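Local coordinates for extracellular solute-binding protein family 1 (Alicyclobacillus acidocaldarius subsp. acidocaldarius, PDB 4OVJ) that probably binds a solute outside the cell for uptake by a membrane transporter, as other family 1 extracellular solute-binding proteins do, at residues M85-E90 / F297-S302; A140-E145 / R273-A278; E183-F188 / E379-F384. All blocks are in the same frame, centred on the assembly; numbering follows the deposited sequence. Where two conformers were deposited one is given.

Contact 1 of 3, residues M85-E90 / F297-S302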
loop_
_atom_site.group_PDB
_atom_site.type_symbol
_atom_site.label_atom_id
_atom_site.label_comp_id
_atom_site.label_asym_id
_atom_site.label_seq_id
_atom_site.Cartn_x
_atom_site.Cartn_y
_atom_site.Cartn_z
HETATM N N MSE A 85 -17.420 -11.273 2.626
HETATM C CA MSE A 85 -16.973 -10.912 1.292
HETATM C C MSE A 85 -15.649 -10.232 1.416
HETATM O O MSE A 85 -15.511 -9.239 2.134
HETATM C CB MSE A 85 -17.927 -9.904 0.650
HETATM C CG MSE A 85 -19.129 -10.562 -0.022
HETATM SE SE MSE A 85 -20.425 -9.180 -0.593
HETATM C CE MSE A 85 -21.388 -9.083 1.116
ATOM N N GLN A 86 -14.656 -10.739 0.708
ATOM C CA GLN A 86 -13.434 -9.980 0.518
ATOM C C GLN A 86 -13.805 -8.800 -0.402
ATOM O O GLN A 86 -14.554 -8.962 -1.369
ATOM C CB GLN A 86 -12.335 -10.852 -0.062
ATOM C CG GLN A 86 -10.932 -10.306 0.083
ATOM C CD GLN A 86 -9.938 -11.366 -0.326
ATOM O OE1 GLN A 86 -9.596 -12.259 0.446
ATOM N NE2 GLN A 86 -9.522 -11.312 -1.554
HETATM N N MSE A 87 -13.334 -7.609 -0.050
HETATM C CA MSE A 87 -13.742 -6.378 -0.716
HETATM C C MSE A 87 -12.514 -5.586 -1.067
HETATM O O MSE A 87 -11.472 -5.713 -0.426
HETATM C CB MSE A 87 -14.689 -5.646 0.227
HETATM C CG MSE A 87 -15.260 -4.318 -0.272
HETATM SE SE MSE A 87 -16.308 -4.498 -1.925
HETATM C CE MSE A 87 -17.378 -6.116 -1.611
ATOM N N ASP A 88 -12.640 -4.773 -2.107
ATOM C CA ASP A 88 -11.562 -3.923 -2.569
ATOM C C ASP A 88 -11.938 -2.444 -2.432
ATOM O O ASP A 88 -13.110 -2.060 -2.543
ATOM C CB ASP A 88 -11.216 -4.201 -4.020
ATOM C CG ASP A 88 -9.935 -3.478 -4.453
ATOM O OD1 ASP A 88 -8.830 -3.911 -4.039
ATOM O OD2 ASP A 88 -10.033 -2.474 -5.196
ATOM N N TYR A 89 -10.923 -1.619 -2.208
ATOM C CA TYR A 89 -11.098 -0.170 -2.075
ATOM C C TYR A 89 -11.853 0.453 -3.249
ATOM O O TYR A 89 -12.646 1.381 -3.055
ATOM C CB TYR A 89 -9.727 0.496 -1.895
ATOM C CG TYR A 89 -9.755 1.909 -1.358
ATOM C CD1 TYR A 89 -10.527 2.250 -0.250
ATOM C CD2 TYR A 89 -8.985 2.903 -1.949
ATOM C CE1 TYR A 89 -10.546 3.545 0.244
ATOM C CE2 TYR A 89 -8.988 4.198 -1.466
ATOM C CZ TYR A 89 -9.777 4.522 -0.369
ATOM O OH TYR A 89 -9.785 5.811 0.105
ATOM N N GLU A 90 -11.621 -0.059 -4.453
ATOM C CA GLU A 90 -12.293 0.423 -5.669
ATOM C C GLU A 90 -13.828 0.269 -5.637
ATOM O O GLU A 90 -14.557 1.081 -6.231
ATOM C CB GLU A 90 -11.732 -0.321 -6.895
ATOM C CG GLU A 90 -12.437 0.012 -8.209
ATOM C CD GLU A 90 -11.782 -0.596 -9.438
ATOM O OE1 GLU A 90 -10.845 -1.420 -9.301
ATOM O OE2 GLU A 90 -12.225 -0.246 -10.556
ATOM N N PHE A 297 -10.050 -5.710 2.009
ATOM C CA PHE A 297 -10.901 -5.574 3.181
ATOM C C PHE A 297 -11.702 -6.844 3.404
ATOM O O PHE A 297 -12.034 -7.548 2.452
ATOM C CB PHE A 297 -11.946 -4.463 3.001
ATOM C CG PHE A 297 -11.384 -3.096 2.834
ATOM C CD1 PHE A 297 -10.898 -2.683 1.604
ATOM C CD2 PHE A 297 -11.395 -2.186 3.889
ATOM C CE1 PHE A 297 -10.365 -1.419 1.442
ATOM C CE2 PHE A 297 -10.884 -0.911 3.718
ATOM C CZ PHE A 297 -10.355 -0.535 2.498
ATOM N N TRP A 298 -12.056 -7.095 4.664
ATOM C CA TRP A 298 -13.118 -8.031 5.000
ATOM C C TRP A 298 -14.402 -7.232 5.209
ATOM O O TRP A 298 -14.415 -6.267 5.966
ATOM C CB TRP A 298 -12.830 -8.800 6.286
ATOM C CG TRP A 298 -11.539 -9.526 6.342
ATOM C CD1 TRP A 298 -10.611 -9.421 7.330
ATOM C CD2 TRP A 298 -11.012 -10.466 5.396
ATOM N NE1 TRP A 298 -9.548 -10.240 7.073
ATOM C CE2 TRP A 298 -9.762 -10.891 5.888
ATOM C CE3 TRP A 298 -11.469 -10.988 4.180
ATOM C CZ2 TRP A 298 -8.968 -11.801 5.205
ATOM C CZ3 TRP A 298 -10.680 -11.901 3.512
ATOM C CH2 TRP A 298 -9.449 -12.300 4.027
ATOM N N SER A 299 -15.475 -7.671 4.552
ATOM C CA SER A 299 -16.791 -7.077 4.709
ATOM C C SER A 299 -17.807 -8.196 4.997
ATOM O O SER A 299 -17.578 -9.370 4.685
ATOM C CB SER A 299 -17.183 -6.323 3.439
ATOM O OG SER A 299 -16.376 -5.167 3.206
ATOM N N ILE A 300 -18.921 -7.815 5.595
ATOM C CA ILE A 300 -19.994 -8.736 5.926
ATOM C C ILE A 300 -21.267 -8.287 5.205
ATOM O O ILE A 300 -21.556 -7.095 5.119
ATOM C CB ILE A 300 -20.220 -8.796 7.447
ATOM C CG1 ILE A 300 -18.968 -9.315 8.147
ATOM C CG2 ILE A 300 -21.419 -9.685 7.812
ATOM C CD1 ILE A 300 -19.007 -9.237 9.657
ATOM N N TYR A 301 -22.029 -9.257 4.702
ATOM C CA TYR A 301 -23.299 -8.979 4.041
ATOM C C TYR A 301 -24.273 -8.321 5.004
ATOM O O TYR A 301 -24.488 -8.819 6.110
ATOM C CB TYR A 301 -23.892 -10.287 3.538
ATOM C CG TYR A 301 -25.154 -10.199 2.718
ATOM C CD1 TYR A 301 -25.392 -9.134 1.863
ATOM C CD2 TYR A 301 -26.086 -11.234 2.761
ATOM C CE1 TYR A 301 -26.548 -9.078 1.094
ATOM C CE2 TYR A 301 -27.231 -11.197 1.991
ATOM C CZ TYR A 301 -27.462 -10.123 1.161
ATOM O OH TYR A 301 -28.614 -10.100 0.404
ATOM N N SER A 302 -24.903 -7.230 4.570
ATOM C CA SER A 302 -25.835 -6.509 5.429
ATOM C C SER A 302 -26.982 -7.403 5.889
ATOM O O SER A 302 -27.535 -7.189 6.959
ATOM C CB SER A 302 -26.424 -5.306 4.689
ATOM O OG SER A 302 -27.029 -5.727 3.477
#
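Strand 84-87, otherwise paired parallel with strand 25-31, joins strand 293-300 here as an antiparallel neighbour within the mixed sheet. Met-85 with Ser-299 and Met-87 with Phe-297 are hydrogen-bonded pairs, each closed by two backbone bonds. Gln-86 and Trp-298 form the non-hydrogen-bonded pair between them. The straightest bond joins Met-85 N to Ser-299 O, 2.8 Å long with 174° at the hydrogen.

Gln-86 runs alongside Trp-298 and points the same way, with CG anti to its backbone N (chi1 -162°). Gln-86 CB starts 4.1 Å from Trp-298 CZ3. Gln-86 CG comes to 3.8 Å from Trp-298 CZ3, and Gln-86 CD follows at 3.9 Å from that atom. At the tip, Gln-86 OE1 lies 3.3 Å from Trp-298 CZ3, with the amide turned 52° from the indole plane. The hydrogen bonds of the amide go outside the pair: OE1 to Arg-331 NH2 and NE2 to Trp-32 O. Both amide ends are thus gripped, which fixes its flip.

The other sheet face carries Met-85, Met-87, Phe-297 and Ser-299, both methionines being selenomethionine. Met-85 bends at its last torsion, and Met-85 CE rests 3.5 Å from Tyr-301 CA. Met-87 CB touches Ser-299 OG at 3.5 Å, while that hydroxyl bonds Tyr-130 O. Phe-297 turns its edge to Met-87 O, and Phe-297 CE1 meets Tyr-89 CB at 3.9 Å. The Tyr-89 hydroxyl bonds Asp-370 O.

Across the two segments only backbone atoms hydrogen-bond. Side chains meet through carbon or oxygen-to-carbon contacts, so their polar ends instead link the buried pair to strand 128-144 and the loops holding Trp-32, Arg-331 and Asp-370.

Contact 2 of 3, residues A140-E145 / R273-A278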
loop_
_atom_site.group_PDB
_atom_site.type_symbol
_atom_site.label_atom_id
_atom_site.label_comp_id
_atom_site.label_asym_id
_atom_site.label_seq_id
_atom_site.Cartn_x
_atom_site.Cartn_y
_atom_site.Cartn_z
ATOM N N ALA A 140 8.601 3.255 2.081
ATOM C CA ALA A 140 9.774 3.300 2.942
ATOM C C ALA A 140 10.975 3.634 2.077
ATOM O O ALA A 140 10.951 3.423 0.865
ATOM C CB ALA A 140 9.990 1.950 3.590
ATOM N N VAL A 141 12.009 4.162 2.709
ATOM C CA VAL A 141 13.333 4.195 2.112
ATOM C C VAL A 141 14.034 2.914 2.522
ATOM O O VAL A 141 14.179 2.627 3.703
ATOM C CB VAL A 141 14.127 5.416 2.584
ATOM C CG1 VAL A 141 15.547 5.348 2.066
ATOM C CG2 VAL A 141 13.448 6.698 2.132
ATOM N N ILE A 142 14.413 2.130 1.521
ATOM C CA ILE A 142 15.152 0.890 1.709
ATOM C C ILE A 142 16.586 1.216 1.332
ATOM O O ILE A 142 16.869 1.628 0.204
ATOM C CB ILE A 142 14.615 -0.247 0.830
ATOM C CG1 ILE A 142 13.095 -0.385 1.005
ATOM C CG2 ILE A 142 15.329 -1.542 1.177
ATOM C CD1 ILE A 142 12.457 -1.492 0.202
ATOM N N TYR A 143 17.498 1.069 2.281
ATOM C CA TYR A 143 18.855 1.557 2.073
ATOM C C TYR A 143 19.934 0.571 2.540
ATOM O O TYR A 143 19.722 -0.247 3.435
ATOM C CB TYR A 143 19.052 2.933 2.725
ATOM C CG TYR A 143 19.017 2.925 4.237
ATOM C CD1 TYR A 143 17.814 2.938 4.933
ATOM C CD2 TYR A 143 20.189 2.901 4.974
ATOM C CE1 TYR A 143 17.784 2.921 6.320
ATOM C CE2 TYR A 143 20.169 2.885 6.355
ATOM C CZ TYR A 143 18.959 2.895 7.022
ATOM O OH TYR A 143 18.939 2.848 8.387
ATOM N N ASP A 144 21.084 0.662 1.881
ATOM C CA ASP A 144 22.276 -0.090 2.248
ATOM C C ASP A 144 22.842 0.520 3.537
ATOM O O ASP A 144 23.373 1.641 3.540
ATOM C CB ASP A 144 23.264 -0.008 1.080
ATOM C CG ASP A 144 24.590 -0.707 1.342
ATOM O OD1 ASP A 144 25.035 -0.802 2.495
ATOM O OD2 ASP A 144 25.229 -1.110 0.357
ATOM N N GLU A 145 22.691 -0.209 4.633
ATOM C CA GLU A 145 23.121 0.270 5.943
ATOM C C GLU A 145 24.571 0.704 5.971
ATOM O O GLU A 145 24.893 1.789 6.450
ATOM C CB GLU A 145 22.970 -0.828 6.977
ATOM C CG GLU A 145 21.612 -0.942 7.578
ATOM C CD GLU A 145 21.681 -1.652 8.916
ATOM O OE1 GLU A 145 22.239 -2.775 8.950
ATOM O OE2 GLU A 145 21.202 -1.076 9.922
ATOM N N ARG A 273 24.475 -7.623 1.028
ATOM C CA ARG A 273 24.564 -6.416 1.837
ATOM C C ARG A 273 23.282 -6.209 2.614
ATOM O O ARG A 273 22.185 -6.406 2.097
ATOM C CB ARG A 273 24.866 -5.194 0.976
ATOM C CG ARG A 273 23.834 -4.893 -0.101
ATOM C CD ARG A 273 24.376 -3.772 -0.929
ATOM N NE ARG A 273 23.573 -3.492 -2.105
ATOM C CZ ARG A 273 23.484 -2.302 -2.688
ATOM N NH1 ARG A 273 24.111 -1.257 -2.186
ATOM N NH2 ARG A 273 22.769 -2.159 -3.792
ATOM N N SER A 274 23.440 -5.839 3.875
ATOM C CA SER A 274 22.302 -5.681 4.768
ATOM C C SER A 274 21.520 -4.422 4.453
ATOM O O SER A 274 22.080 -3.326 4.363
ATOM C CB SER A 274 22.783 -5.633 6.208
ATOM O OG SER A 274 23.447 -6.835 6.521
ATOM N N LEU A 275 20.212 -4.596 4.301
ATOM C CA LEU A 275 19.306 -3.485 4.044
ATOM C C LEU A 275 18.538 -3.093 5.298
ATOM O O LEU A 275 18.209 -3.934 6.140
ATOM C CB LEU A 275 18.318 -3.864 2.957
ATOM C CG LEU A 275 18.925 -4.310 1.635
ATOM C CD1 LEU A 275 17.820 -4.565 0.607
ATOM C CD2 LEU A 275 19.931 -3.293 1.108
ATOM N N ALA A 276 18.295 -1.803 5.425
ATOM C CA ALA A 276 17.514 -1.255 6.523
ATOM C C ALA A 276 16.438 -0.345 5.944
ATOM O O ALA A 276 16.448 -0.021 4.756
ATOM C CB ALA A 276 18.402 -0.496 7.489
ATOM N N LEU A 277 15.520 0.042 6.811
ATOM C CA LEU A 277 14.331 0.781 6.447
ATOM C C LEU A 277 14.196 2.071 7.237
ATOM O O LEU A 277 14.420 2.111 8.448
ATOM C CB LEU A 277 13.107 -0.087 6.684
ATOM C CG LEU A 277 13.108 -1.468 6.032
ATOM C CD1 LEU A 277 11.890 -2.274 6.445
ATOM C CD2 LEU A 277 13.136 -1.310 4.533
ATOM N N ALA A 278 13.819 3.124 6.531
ATOM C CA ALA A 278 13.474 4.402 7.138
ATOM C C ALA A 278 12.128 4.847 6.622
ATOM O O ALA A 278 11.718 4.470 5.524
ATOM C CB ALA A 278 14.512 5.445 6.815
HETATM O O HOH W 1 16.843 2.047 9.888
HETATM O O HOH W 2 24.852 -2.863 4.404
#
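Strand 140-144 and strand 275-278 run antiparallel, their short axes 4.6 Å apart at the closest and 148° between directions, with Val-141/Ala-278 and Tyr-143/Ala-276 as hydrogen-bonded pairs. Two backbone bonds close each of these pairs. A further bond from Glu-145 N to Ser-274 O carries the pairing into the start of helix 145-149.

On one face stand Val-141, Tyr-143, Ala-276 and Ala-278. Tyr-143 CG takes the crowded position between backbone N and carbonyl carbon (chi1 68°), which lays the ring over Ala-276. Ala-276 CB sits over the ring face, 3.5 Å from Tyr-143 CZ. Glu-145 presses on the same methyl, with Glu-145 CG only 3.2 Å from Ala-276 CB, a tight fit. A water joins Tyr-143 OH, at 2.7 Å, to Leu-277 O, to which it donates.

The other face carries Ile-142, Leu-275 and Leu-277, with Asp-144 at its end. Ile-142 lies beside Leu-277, with Ile-142 CG1 3.6 Å from Leu-277 CD2. Ile-142 and Leu-275 cross obliquely, Ile-142 CG2 lying 4.0 Å from Leu-275 CD1.

Asp-144 forms a salt bridge with Arg-273. Arg-273 NH1 donates to the anti lone pair of Asp-144 OD2 at 2.8 Å, and the oxygen lies in the guanidinium plane. The carboxylate is turned 77° from that plane. NH1 also forms a salt bridge with Asp-255, its strongest partner, so two carboxylates share the cation. Asp-144 OD1 accepts from Ala-147 N and makes Asp-144 the N-cap of helix 145-149.

Strand 256-260 hydrogen-bonds to strand 128-144 along its other edge. Helix 263-269 packs on Ile-142, Leu-275 and Leu-277, and helix 350-365 also touches Leu-277. On the tyrosine face, Phe-148 and Tyr-153 meet Tyr-143 edge-to-face.

Contact 3 of 3, residues E183-F188 / E379-F384. With SO4 (sulfate ion), chain B.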
loop_
_atom_site.group_PDB
_atom_site.type_symbol
_atom_site.label_atom_id
_atom_site.label_comp_id
_atom_site.label_asym_id
_atom_site.label_seq_id
_atom_site.Cartn_x
_atom_site.Cartn_y
_atom_site.Cartn_z
ATOM N N GLU A 183 10.998 8.714 -9.030
ATOM C CA GLU A 183 9.870 9.485 -9.511
ATOM C C GLU A 183 8.836 8.582 -10.168
ATOM O O GLU A 183 9.129 7.840 -11.104
ATOM C CB GLU A 183 10.311 10.547 -10.495
ATOM C CG GLU A 183 11.104 11.676 -9.850
ATOM C CD GLU A 183 11.732 12.582 -10.890
ATOM O OE1 GLU A 183 12.858 12.272 -11.345
ATOM O OE2 GLU A 183 11.099 13.600 -11.253
ATOM N N SER A 184 7.622 8.700 -9.679
ATOM C CA SER A 184 6.481 7.966 -10.187
ATOM C C SER A 184 5.255 8.731 -9.758
ATOM O O SER A 184 5.314 9.587 -8.860
ATOM C CB SER A 184 6.429 6.552 -9.603
ATOM O OG SER A 184 6.119 6.570 -8.210
ATOM N N TRP A 185 4.137 8.400 -10.370
ATOM C CA TRP A 185 2.873 9.042 -10.031
ATOM C C TRP A 185 2.561 8.888 -8.548
ATOM O O TRP A 185 2.148 9.854 -7.893
ATOM C CB TRP A 185 1.797 8.416 -10.887
ATOM C CG TRP A 185 0.401 8.939 -10.819
ATOM C CD1 TRP A 185 -0.715 8.183 -10.683
ATOM C CD2 TRP A 185 -0.052 10.290 -10.993
ATOM N NE1 TRP A 185 -1.828 8.964 -10.731
ATOM C CE2 TRP A 185 -1.460 10.264 -10.927
ATOM C CE3 TRP A 185 0.587 11.515 -11.177
ATOM C CZ2 TRP A 185 -2.246 11.426 -11.030
ATOM C CZ3 TRP A 185 -0.184 12.661 -11.304
ATOM C CH2 TRP A 185 -1.588 12.607 -11.232
ATOM N N GLN A 186 2.789 7.700 -7.989
ATOM C CA GLN A 186 2.453 7.514 -6.588
ATOM C C GLN A 186 3.473 8.151 -5.632
ATOM O O GLN A 186 3.086 8.632 -4.563
ATOM C CB GLN A 186 2.170 6.040 -6.273
ATOM C CG GLN A 186 0.947 5.469 -7.009
ATOM C CD GLN A 186 -0.356 6.204 -6.716
ATOM O OE1 GLN A 186 -0.533 6.784 -5.646
ATOM N NE2 GLN A 186 -1.279 6.183 -7.672
ATOM N N THR A 187 4.761 8.224 -5.977
ATOM C CA THR A 187 5.648 9.000 -5.090
ATOM C C THR A 187 5.353 10.494 -5.203
ATOM O O THR A 187 5.503 11.229 -4.229
ATOM C CB THR A 187 7.155 8.761 -5.273
ATOM O OG1 THR A 187 7.589 9.210 -6.559
ATOM C CG2 THR A 187 7.511 7.307 -5.056
ATOM N N PHE A 188 4.944 10.951 -6.384
ATOM C CA PHE A 188 4.454 12.308 -6.484
ATOM C C PHE A 188 3.206 12.515 -5.595
ATOM O O PHE A 188 3.048 13.563 -4.970
ATOM C CB PHE A 188 4.162 12.742 -7.923
ATOM C CG PHE A 188 3.613 14.127 -7.985
ATOM C CD1 PHE A 188 4.358 15.191 -7.507
ATOM C CD2 PHE A 188 2.324 14.361 -8.426
ATOM C CE1 PHE A 188 3.835 16.465 -7.467
ATOM C CE2 PHE A 188 1.802 15.642 -8.407
ATOM C CZ PHE A 188 2.555 16.696 -7.928
ATOM N N GLU A 379 -4.188 5.290 -17.164
ATOM C CA GLU A 379 -3.678 6.072 -18.293
ATOM C C GLU A 379 -2.898 7.292 -17.817
ATOM O O GLU A 379 -1.815 7.576 -18.321
ATOM C CB GLU A 379 -4.818 6.513 -19.223
ATOM C CG GLU A 379 -4.329 7.333 -20.412
ATOM C CD GLU A 379 -5.371 7.551 -21.499
ATOM O OE1 GLU A 379 -6.530 7.104 -21.343
ATOM O OE2 GLU A 379 -5.018 8.182 -22.523
ATOM N N ILE A 380 -3.459 8.006 -16.845
ATOM C CA ILE A 380 -2.821 9.204 -16.282
ATOM C C ILE A 380 -1.472 8.857 -15.647
ATOM O O ILE A 380 -0.490 9.561 -15.838
ATOM C CB ILE A 380 -3.753 9.919 -15.280
ATOM C CG1 ILE A 380 -4.948 10.500 -16.046
ATOM C CG2 ILE A 380 -3.010 11.036 -14.559
ATOM C CD1 ILE A 380 -6.006 11.148 -15.196
ATOM N N ASP A 381 -1.438 7.762 -14.905
ATOM C CA ASP A 381 -0.198 7.246 -14.308
ATOM C C ASP A 381 0.859 7.009 -15.398
ATOM O O ASP A 381 2.020 7.420 -15.262
ATOM C CB ASP A 381 -0.533 5.957 -13.550
ATOM C CG ASP A 381 0.628 5.397 -12.757
ATOM O OD1 ASP A 381 1.762 5.353 -13.261
ATOM O OD2 ASP A 381 0.391 4.940 -11.622
ATOM N N GLN A 382 0.444 6.367 -16.487
ATOM C CA GLN A 382 1.353 6.109 -17.599
ATOM C C GLN A 382 1.813 7.416 -18.239
ATOM O O GLN A 382 2.999 7.560 -18.533
ATOM C CB GLN A 382 0.736 5.155 -18.637
ATOM C CG GLN A 382 1.712 4.708 -19.718
ATOM C CD GLN A 382 2.939 3.995 -19.155
ATOM O OE1 GLN A 382 2.822 2.929 -18.560
ATOM N NE2 GLN A 382 4.121 4.583 -19.342
ATOM N N ASP A 383 0.889 8.359 -18.451
ATOM C CA ASP A 383 1.246 9.678 -18.992
ATOM C C ASP A 383 2.246 10.394 -18.082
ATOM O O ASP A 383 3.165 11.056 -18.560
ATOM C CB ASP A 383 0.018 10.578 -19.199
ATOM C CG ASP A 383 -0.954 10.038 -20.239
ATOM O OD1 ASP A 383 -0.527 9.256 -21.124
ATOM O OD2 ASP A 383 -2.156 10.409 -20.178
ATOM N N PHE A 384 2.066 10.266 -16.767
ATOM C CA PHE A 384 2.993 10.886 -15.830
ATOM C C PHE A 384 4.383 10.299 -15.985
ATOM O O PHE A 384 5.375 11.030 -16.101
ATOM C CB PHE A 384 2.493 10.722 -14.405
ATOM C CG PHE A 384 3.283 11.503 -13.392
ATOM C CD1 PHE A 384 3.027 12.844 -13.192
ATOM C CD2 PHE A 384 4.287 10.895 -12.654
ATOM C CE1 PHE A 384 3.736 13.573 -12.251
ATOM C CE2 PHE A 384 5.004 11.613 -11.714
ATOM C CZ PHE A 384 4.732 12.950 -11.510
HETATM S S SO4 B . 5.355 3.144 -7.314
HETATM O O1 SO4 B . 5.302 3.571 -8.726
HETATM O O2 SO4 B . 3.992 2.893 -6.779
HETATM O O3 SO4 B . 6.109 1.878 -7.220
HETATM O O4 SO4 B . 6.047 4.190 -6.534
HETATM O O HOH W 3 4.190 6.703 -12.724
HETATM O O HOH W 4 3.155 5.199 -9.579
HETATM O O HOH W 5 -1.679 4.715 -10.068
#
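Thr-187 OG1 is the best-held polar atom, with three partners: Ser-184 N, Asp-182 O and Tyr-217 OH. Ser-184 N donates to Thr-187 OG1 at 3.2 Å. In return Thr-187 N donates to Ser-184 OG at 3.1 Å. This is a capping box at the start of helix 185-194. The Ser-184 hydroxyl also meets a sulfate ion, probably from the crystallisation liquor. Ser-184 OG lies 2.9 Å from sulfate O4, with O1 a rival for the same proton. Tyr-139 OH and Trp-260 NE1 bond the sulfate too.

Helix 377-392 meets this helix start through Trp-185. The indole CG is anti to the backbone N (chi1 -176°). Asp-381 CA makes a CH-pi contact over the five-membered ring. Ile-380 CG2 lies off-centre above the six-membered ring, 3.6 Å from Trp-185 CZ2. Trp-185 NE1 bonds Asp-377 OD1.

Phe-384 meets both Trp-185 and Phe-188, and the three form an aromatic cluster. Trp-185 CE3 stands over the Phe-384 ring face, 3.4 Å from Phe-384 CD1, with the planes at 51°. Phe-384 CZ reaches Phe-188 CB at 3.6 Å; those two rings are nearly parallel, at 23°, but slid apart. Phe-384 CE2 lies 3.5 Å from Ser-184 C. Phe-405 adds an edge-to-face partner to Phe-384. An alanine here would probably loosen the two helices, because the ring contacts to Trp-185, Phe-188 and the Ser-184 backbone would all go.

No direct hydrogen bond crosses the segments; water does that work. Asp-381 OD1 accepts from a water held by Trp-185 N, and OD2 from one held by Gln-186 NE2. The carboxylate faces the N-terminal end of the helix, whose dipole would probably favour its charged form. The contact thus combines aromatic packing with a water-bridged carboxylate.

From the N terminus, the chain first lays down 85-90, then 140-145 and 183-188. It returns to 273-278, which closes contact 2, then to 297-302, which closes contact 1, and finally to 379-384, which closes contact 3. Contact 2 is therefore nested within contact 1, while contact 3 crosses both. Contacts 1 and 2 lie on opposite sides of the chain's centre, about 34 Å between centres. Strands 128-144 and 293-300 are sheet neighbours and connect the two regions, in keeping with the two-lobed shape of solute-binding proteins. Contact 3 joins helix 185-194 to the late helix 377-392, and comes within about 8 Å of contact 2 by nearest atoms.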